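Local coordinates for ABC-type transport system, sugar-family extracellular solute-binding protein (Peptoclostridium difficile 630, PDB 6HNI) that binds tyrosine in the closed cleft between its two lobes, probably for uptake by an ABC transporter, and is a lipoprotein with adhesive properties, at residues Val141-Glu146 and Ala252-Asn257; Pro71-Ile76 and Ala96-Asn101. The protein carries 1 engineered substitution. One frame throughout, in Å; residues are numbered along the deposited sequence.

Contact 1 (Val141-Glu146 and Ala252-Asn257); sequences VDKGLE and ACQGIN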
ATOM      1  N   VAL A 141      -1.669   3.615  12.542  1.00 15.21           N
ATOM      2  CA  VAL A 141      -1.833   5.057  12.254  1.00 15.11           C
ATOM      3  C   VAL A 141      -0.903   5.856  13.154  1.00 14.66           C
ATOM      4  O   VAL A 141      -0.443   6.934  12.801  1.00 15.36           O
ATOM      5  CB  VAL A 141      -3.285   5.569  12.427  1.00 17.49           C
ATOM      6  CG1 VAL A 141      -4.204   4.949  11.406  1.00 24.07           C
ATOM      7  CG2 VAL A 141      -3.825   5.419  13.853  1.00 18.19           C
ATOM      8  N   ASP A 142      -0.585   5.284  14.316  1.00 14.34           N
ATOM      9  CA  ASP A 142       0.257   5.956  15.287  1.00 16.66           C
ATOM     10  C   ASP A 142       1.616   6.312  14.717  1.00 14.83           C
ATOM     11  O   ASP A 142       2.197   7.305  15.090  1.00 16.02           O
ATOM     12  CB  ASP A 142       0.473   5.086  16.549  1.00 18.56           C
ATOM     13  CG  ASP A 142      -0.838   4.606  17.191  1.00 20.41           C
ATOM     14  OD1 ASP A 142      -1.712   4.006  16.527  1.00 25.74           O
ATOM     15  OD2 ASP A 142      -0.990   4.775  18.403  1.00 33.35           O
ATOM     16  N   LYS A 143       2.140   5.495  13.809  1.00 15.69           N
ATOM     17  CA  LYS A 143       3.474   5.751  13.266  1.00 16.05           C
ATOM     18  C   LYS A 143       3.552   7.062  12.509  1.00 16.80           C
ATOM     19  O   LYS A 143       4.483   7.810  12.641  1.00 17.10           O
ATOM     20  CB  LYS A 143       3.923   4.594  12.360  1.00 15.86           C
ATOM     21  CG  LYS A 143       4.142   3.287  13.133  1.00 21.17           C
ATOM     22  CD  LYS A 143       5.384   3.331  14.006  1.00 23.47           C
ATOM     23  CE  LYS A 143       5.676   1.955  14.618  1.00 30.36           C
ATOM     24  NZ  LYS A 143       6.874   2.067  15.486  1.00 38.60           N
ATOM     25  N   GLY A 144       2.579   7.302  11.665  1.00 15.52           N
ATOM     26  CA  GLY A 144       2.530   8.583  10.977  1.00 16.10           C
ATOM     27  C   GLY A 144       2.159   9.746  11.879  1.00 15.04           C
ATOM     28  O   GLY A 144       2.752  10.828  11.783  1.00 16.54           O
ATOM     29  N   LEU A 145       1.213   9.531  12.783  1.00 15.48           N
ATOM     30  CA  LEU A 145       0.749  10.611  13.645  1.00 15.22           C
ATOM     31  C   LEU A 145       1.800  11.054  14.677  1.00 16.17           C
ATOM     32  O   LEU A 145       1.773  12.192  15.116  1.00 17.55           O
ATOM     33  CB  LEU A 145      -0.617  10.254  14.239  1.00 18.26           C
ATOM     34  CG  LEU A 145      -1.715  10.090  13.165  1.00 21.40           C
ATOM     35  CD1 LEU A 145      -3.039   9.707  13.791  1.00 24.71           C
ATOM     36  CD2 LEU A 145      -1.875  11.269  12.230  1.00 23.56           C
ATOM     37  N   GLU A 146       2.745  10.181  15.010  1.00 18.91           N
ATOM     38  CA  GLU A 146       3.984  10.520  15.781  1.00 20.96           C
ATOM     39  C   GLU A 146       4.735  11.693  15.181  1.00 17.17           C
ATOM     40  O   GLU A 146       5.362  12.475  15.896  1.00 19.85           O
ATOM     41  CB  GLU A 146       4.983   9.288  15.859  1.00 24.89           C
ATOM     42  CG  GLU A 146       4.670   8.275  16.938  1.00 28.36           C
ATOM     43  CD  GLU A 146       5.515   6.992  16.890  1.00 34.86           C
ATOM     44  OE1 GLU A 146       6.708   7.029  16.456  1.00 36.15           O
ATOM     45  OE2 GLU A 146       4.982   5.936  17.303  1.00 45.65           O
ATOM     46  N   ALA A 252       6.143  13.707   4.631  1.00 12.62           N
ATOM     47  CA  ALA A 252       6.856  12.733   5.473  1.00 13.68           C
ATOM     48  C   ALA A 252       6.062  11.491   5.738  1.00 11.97           C
ATOM     49  O   ALA A 252       4.830  11.477   5.614  1.00 11.95           O
ATOM     50  CB  ALA A 252       7.247  13.353   6.790  1.00 15.20           C
ATOM     51  N   CYS A 253       6.786  10.424   6.114  1.00 12.60           N
ATOM     52  CA  CYS A 253       6.193   9.166   6.542  1.00 12.54           C
ATOM     53  C   CYS A 253       7.103   8.465   7.542  1.00 13.42           C
ATOM     54  O   CYS A 253       8.284   8.807   7.657  1.00 13.53           O
ATOM     55  CB  CYS A 253       5.968   8.264   5.337  1.00 11.71           C
ATOM     56  SG  CYS A 253       7.506   7.558   4.690  1.00 16.43           S
ATOM     57  N   GLN A 254       6.533   7.487   8.247  1.00 11.52           N
ATOM     58  CA  GLN A 254       7.300   6.573   9.066  1.00 11.84           C
ATOM     59  C   GLN A 254       6.686   5.203   8.736  1.00 12.48           C
ATOM     60  O   GLN A 254       5.716   4.749   9.365  1.00 14.71           O
ATOM     61  CB  GLN A 254       7.188   6.893  10.561  1.00 12.63           C
ATOM     62  CG  GLN A 254       8.030   5.973  11.421  1.00 14.15           C
ATOM     63  CD  GLN A 254       8.066   6.390  12.868  1.00 15.65           C
ATOM     64  OE1 GLN A 254       7.141   7.109  13.385  1.00 21.06           O
ATOM     65  NE2 GLN A 254       9.089   6.002  13.518  1.00 17.51           N
ATOM     66  N   GLY A 255       7.231   4.591   7.682  1.00 12.84           N
ATOM     67  CA  GLY A 255       6.615   3.435   7.066  1.00 12.28           C
ATOM     68  C   GLY A 255       7.548   2.287   6.737  1.00 12.33           C
ATOM     69  O   GLY A 255       8.741   2.404   6.938  1.00 13.80           O
ATOM     70  N   ILE A 256       6.921   1.235   6.250  1.00 11.42           N
ATOM     71  CA  ILE A 256       7.649  -0.032   5.972  1.00 11.70           C
ATOM     72  C   ILE A 256       8.296   0.002   4.617  1.00 12.22           C
ATOM     73  O   ILE A 256       8.058   0.859   3.748  1.00 13.59           O
ATOM     74  CB  ILE A 256       6.705  -1.227   6.075  1.00 12.81           C
ATOM     75  CG1 ILE A 256       5.690  -1.223   4.915  1.00 12.93           C
ATOM     76  CG2 ILE A 256       6.089  -1.322   7.463  1.00 13.77           C
ATOM     77  CD1 ILE A 256       4.968  -2.514   4.684  1.00 14.77           C
ATOM     78  N   ASN A 257       9.169  -0.988   4.407  1.00 12.74           N
ATOM     79  CA  ASN A 257       9.913  -1.132   3.129  1.00 12.89           C
ATOM     80  C   ASN A 257       9.210  -2.144   2.268  1.00 11.96           C
ATOM     81  O   ASN A 257       9.223  -3.383   2.541  1.00 13.19           O
ATOM     82  CB  ASN A 257      11.362  -1.571   3.452  1.00 12.54           C
ATOM     83  CG  ASN A 257      12.251  -1.683   2.233  1.00 14.75           C
ATOM     84  OD1 ASN A 257      11.832  -2.150   1.188  1.00 16.43           O
ATOM     85  ND2 ASN A 257      13.539  -1.301   2.399  1.00 20.57           N
TER
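Where the chain passes between the two lobes of this periplasmic-binding-protein fold, the short helix 141-145 leans against strand 252-255, and Gln254 meets Lys143 and Glu146. Nearly all of the meeting is the work of Gln254. Its CG stands anti to the backbone N (chi1 -178°) and the rest of the chain is extended, which carries the amide straight across to Lys143 and Glu146. On the way, CB of Gln254 passes 3.5 Å from the carbonyl oxygen O of Lys143. The backbone returns the contact: O of Gln254 lies 3.5 Å from CB of Lys143, while beyond CB the lysine chain bends at chi2 and leads away from the strand backbone. At the tip, OE1 of Gln254 is modelled 2.8 Å from O of Lys143 and 3.1 Å from OE1 of Glu146. Two oxygen neighbours so near an amide oxygen are hard to accept, and the amide is probably turned over in the model. Turned back, its nitrogen may donate a hydrogen bond to the lysine carbonyl, to the glutamate, or to both. The planes of the Glu146 carboxylate and the Gln254 amide are 85° apart, close to perpendicular, a relation that turning the amide over would not change. None of the three touching residues is buried: the contact lies at the protein surface. Behind it, Leu145 turns away from the strand and packs on Leu176 and Tyr179 of helix 167-183. Strand 252-255 pairs antiparallel with strand 290-294 through Cys253 and Ile292, while the backbone of Ala252 bonds to Ala240 of strand 238-240; beyond it, Asn257 caps helix 258-273 through Lys260 N. The short helix thus sits between helix 167-183 and strand 252-255.

Contact 2 (Pro71-Ile76 and Ala96-Asn101); sequences PTTQSI and AQAAFN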
ATOM      1  N   PRO A  71     -12.422  -3.395 -13.523  1.00 16.82           N
ATOM      2  CA  PRO A  71     -12.798  -4.527 -14.358  1.00 17.35           C
ATOM      3  C   PRO A  71     -11.609  -5.352 -14.872  1.00 17.01           C
ATOM      4  O   PRO A  71     -11.718  -6.597 -15.026  1.00 17.35           O
ATOM      5  CB  PRO A  71     -13.532  -3.893 -15.529  1.00 18.65           C
ATOM      6  CG  PRO A  71     -14.140  -2.685 -14.925  1.00 19.24           C
ATOM      7  CD  PRO A  71     -13.158  -2.170 -13.906  1.00 16.91           C
ATOM      8  N   THR A  72     -10.503  -4.655 -15.144  1.00 15.61           N
ATOM      9  CA  THR A  72      -9.320  -5.318 -15.649  1.00 14.81           C
ATOM     10  C   THR A  72      -8.710  -6.155 -14.540  1.00 13.26           C
ATOM     11  O   THR A  72      -8.128  -7.233 -14.845  1.00 13.38           O
ATOM     12  CB  THR A  72      -8.329  -4.316 -16.241  1.00 15.47           C
ATOM     13  OG1 THR A  72      -9.020  -3.522 -17.225  1.00 20.47           O
ATOM     14  CG2 THR A  72      -7.165  -5.006 -16.935  1.00 16.60           C
ATOM     15  N   THR A  73      -8.792  -5.795 -13.273  1.00 13.00           N
ATOM     16  CA  THR A  73      -8.285  -6.725 -12.212  1.00 13.44           C
ATOM     17  C   THR A  73      -9.031  -8.033 -12.309  1.00 13.44           C
ATOM     18  O   THR A  73      -8.438  -9.141 -12.037  1.00 12.42           O
ATOM     19  CB  THR A  73      -8.416  -6.183 -10.751  1.00 13.02           C
ATOM     20  OG1 THR A  73      -9.780  -6.071 -10.365  1.00 15.11           O
ATOM     21  CG2 THR A  73      -7.722  -4.881 -10.597  1.00 14.18           C
ATOM     22  N   GLN A  74     -10.301  -7.999 -12.674  1.00 13.01           N
ATOM     23  CA  GLN A  74     -11.116  -9.204 -12.734  1.00 12.46           C
ATOM     24  C   GLN A  74     -10.838 -10.003 -13.995  1.00 12.53           C
ATOM     25  O   GLN A  74     -10.737 -11.247 -13.903  1.00 14.15           O
ATOM     26  CB  GLN A  74     -12.596  -8.823 -12.668  1.00 12.37           C
ATOM     27  CG  GLN A  74     -12.943  -8.129 -11.348  1.00 13.89           C
ATOM     28  CD  GLN A  74     -13.198  -9.057 -10.193  1.00 15.83           C
ATOM     29  OE1 GLN A  74     -13.348 -10.274 -10.338  1.00 21.47           O
ATOM     30  NE2 GLN A  74     -13.262  -8.475  -8.986  1.00 20.21           N
ATOM     31  N   SER A  75     -10.661  -9.365 -15.135  1.00 12.91           N
ATOM     32  CA  SER A  75     -10.325 -10.102 -16.373  1.00 12.39           C
ATOM     33  C   SER A  75      -8.936 -10.691 -16.281  1.00 11.05           C
ATOM     34  O   SER A  75      -8.753 -11.808 -16.810  1.00 12.51           O
ATOM     35  CB  SER A  75     -10.457  -9.225 -17.612  1.00 14.37           C
ATOM     36  OG  SER A  75      -9.633  -8.084 -17.594  1.00 15.71           O
ATOM     37  N   ILE A  76      -7.969 -10.013 -15.684  1.00 11.87           N
ATOM     38  CA  ILE A  76      -6.599 -10.600 -15.531  1.00 10.25           C
ATOM     39  C   ILE A  76      -6.761 -11.869 -14.737  1.00 10.40           C
ATOM     40  O   ILE A  76      -6.130 -12.904 -15.085  1.00 12.64           O
ATOM     41  CB  ILE A  76      -5.652  -9.609 -14.815  1.00 11.80           C
ATOM     42  CG1 ILE A  76      -5.297  -8.418 -15.743  1.00 12.96           C
ATOM     43  CG2 ILE A  76      -4.445 -10.316 -14.246  1.00 11.34           C
ATOM     44  CD1 ILE A  76      -4.671  -7.242 -15.058  1.00 12.61           C
ATOM     45  N   ALA A  96      -5.916  -8.754  -5.308  1.00 10.34           N
ATOM     46  CA  ALA A  96      -6.076  -9.975  -4.530  1.00 10.36           C
ATOM     47  C   ALA A  96      -7.498 -10.461  -4.449  1.00  9.89           C
ATOM     48  O   ALA A  96      -7.796 -11.635  -4.537  1.00 11.98           O
ATOM     49  CB  ALA A  96      -5.473  -9.804  -3.156  1.00 11.15           C
ATOM     50  N   GLN A  97      -8.423  -9.498  -4.218  1.00 10.58           N
ATOM     51  CA  GLN A  97      -9.830  -9.864  -4.162  1.00 10.45           C
ATOM     52  C   GLN A  97     -10.321 -10.449  -5.485  1.00 10.64           C
ATOM     53  O   GLN A  97     -11.070 -11.445  -5.487  1.00 12.55           O
ATOM     54  CB  GLN A  97     -10.721  -8.668  -3.739  1.00 10.44           C
ATOM     55  CG  GLN A  97     -10.527  -8.330  -2.302  1.00 11.08           C
ATOM     56  CD  GLN A  97     -11.433  -7.161  -1.889  1.00 12.89           C
ATOM     57  OE1 GLN A  97     -11.405  -6.103  -2.540  1.00 17.42           O
ATOM     58  NE2 GLN A  97     -12.136  -7.333  -0.776  1.00 15.57           N
ATOM     59  N   ALA A  98      -9.868  -9.857  -6.581  1.00 10.89           N
ATOM     60  CA  ALA A  98     -10.207 -10.381  -7.893  1.00 10.98           C
ATOM     61  C   ALA A  98      -9.659 -11.819  -8.119  1.00 10.84           C
ATOM     62  O   ALA A  98     -10.344 -12.647  -8.640  1.00 12.27           O
ATOM     63  CB  ALA A  98      -9.731  -9.468  -8.979  1.00 12.88           C
ATOM     64  N   ALA A  99      -8.388 -12.018  -7.748  1.00 10.79           N
ATOM     65  CA  ALA A  99      -7.738 -13.341  -7.890  1.00 10.73           C
ATOM     66  C   ALA A  99      -8.537 -14.375  -7.084  1.00 11.29           C
ATOM     67  O   ALA A  99      -8.864 -15.447  -7.586  1.00 12.76           O
ATOM     68  CB  ALA A  99      -6.318 -13.239  -7.408  1.00 12.69           C
ATOM     69  N   PHE A 100      -8.911 -14.025  -5.845  1.00 11.91           N
ATOM     70  CA  PHE A 100      -9.674 -14.919  -5.000  1.00 11.55           C
ATOM     71  C   PHE A 100     -11.073 -15.228  -5.554  1.00 12.06           C
ATOM     72  O   PHE A 100     -11.555 -16.371  -5.476  1.00 14.04           O
ATOM     73  CB  PHE A 100      -9.668 -14.410  -3.558  1.00 12.68           C
ATOM     74  CG  PHE A 100     -10.330 -15.320  -2.540  1.00 12.60           C
ATOM     75  CD1 PHE A 100      -9.846 -16.625  -2.312  1.00 15.05           C
ATOM     76  CD2 PHE A 100     -11.407 -14.886  -1.784  1.00 15.59           C
ATOM     77  CE1 PHE A 100     -10.437 -17.430  -1.350  1.00 16.44           C
ATOM     78  CE2 PHE A 100     -11.974 -15.679  -0.818  1.00 17.33           C
ATOM     79  CZ  PHE A 100     -11.489 -16.950  -0.586  1.00 17.98           C
ATOM     80  N   ASN A 101     -11.726 -14.222  -6.139  1.00 12.17           N
ATOM     81  CA  ASN A 101     -12.962 -14.467  -6.794  1.00 12.01           C
ATOM     82  C   ASN A 101     -12.815 -15.401  -7.985  1.00 11.93           C
ATOM     83  O   ASN A 101     -13.702 -16.190  -8.249  1.00 14.02           O
ATOM     84  CB  ASN A 101     -13.594 -13.127  -7.260  1.00 13.49           C
ATOM     85  CG  ASN A 101     -14.084 -12.259  -6.112  1.00 16.37           C
ATOM     86  OD1 ASN A 101     -14.245 -12.697  -4.977  1.00 19.40           O
ATOM     87  ND2 ASN A 101     -14.363 -11.011  -6.447  1.00 21.38           N
TER
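Gln74 of helix 70-82 reaches over Ala98 of helix 93-102, two neighbouring helices flanking the parallel sheet of one lobe. From its CB the chain leaves with CG anti to the carbonyl carbon, and the bend at chi2 (-82°) lays the amide across the gap between the helices. There CD comes 3.7 Å from CB of Ala98, with the methyl directly over one face of the amide. OE1 hangs 4.0 Å from CA of Ala98. NE2 also touches CB of Ala98, at 3.7 Å, and ends 3.8 Å from ND2 of Asn101, a van der Waals contact of two amide nitrogens; the amide plane of Asn101 is only 23° from that of Gln74. Beneath this polar lid the methyl of Ala98 is pressed against the backbone of the other helix, its CB 3.3 Å from O of Thr73. OG1 of Thr73 also touches that methyl, but its hydrogen bond is to Met70 O in its own helix. With Ala98 at the crossing, the axes of the two short segments approach to 8.3 Å at an angle of 40°. Thr73 continues inward onto Leu31 and Ala66, in loops just beyond strands 24-30 and 59-65. On the inner side of helix 93-102, Ala96 and Ala99 lie on strands 87-91 and 108-113, so the helices pack side by side over the sheet.

In the fold
Contact 2 comes first along the chain and is complete before contact 1 opens. Their centres are 30 Å apart, on opposite sides of the chain's centre, and their nearest atoms stay about 15 Å from each other. Contact 2 belongs to one lobe, joining successive helices of the beta-alpha-beta units around strand 87-91. Contact 1 lies where the chain passes between the lobes and joins segments far apart in sequence: helix 141-145 follows strand 132-136 of that same lobe's sheet, and strand 252-255 leads on to helix 258-273. The tyrosine lies about 10 Å from the side chain of Thr73 and 13 Å from that of Gln254, so neither of these side chains touches the ligand.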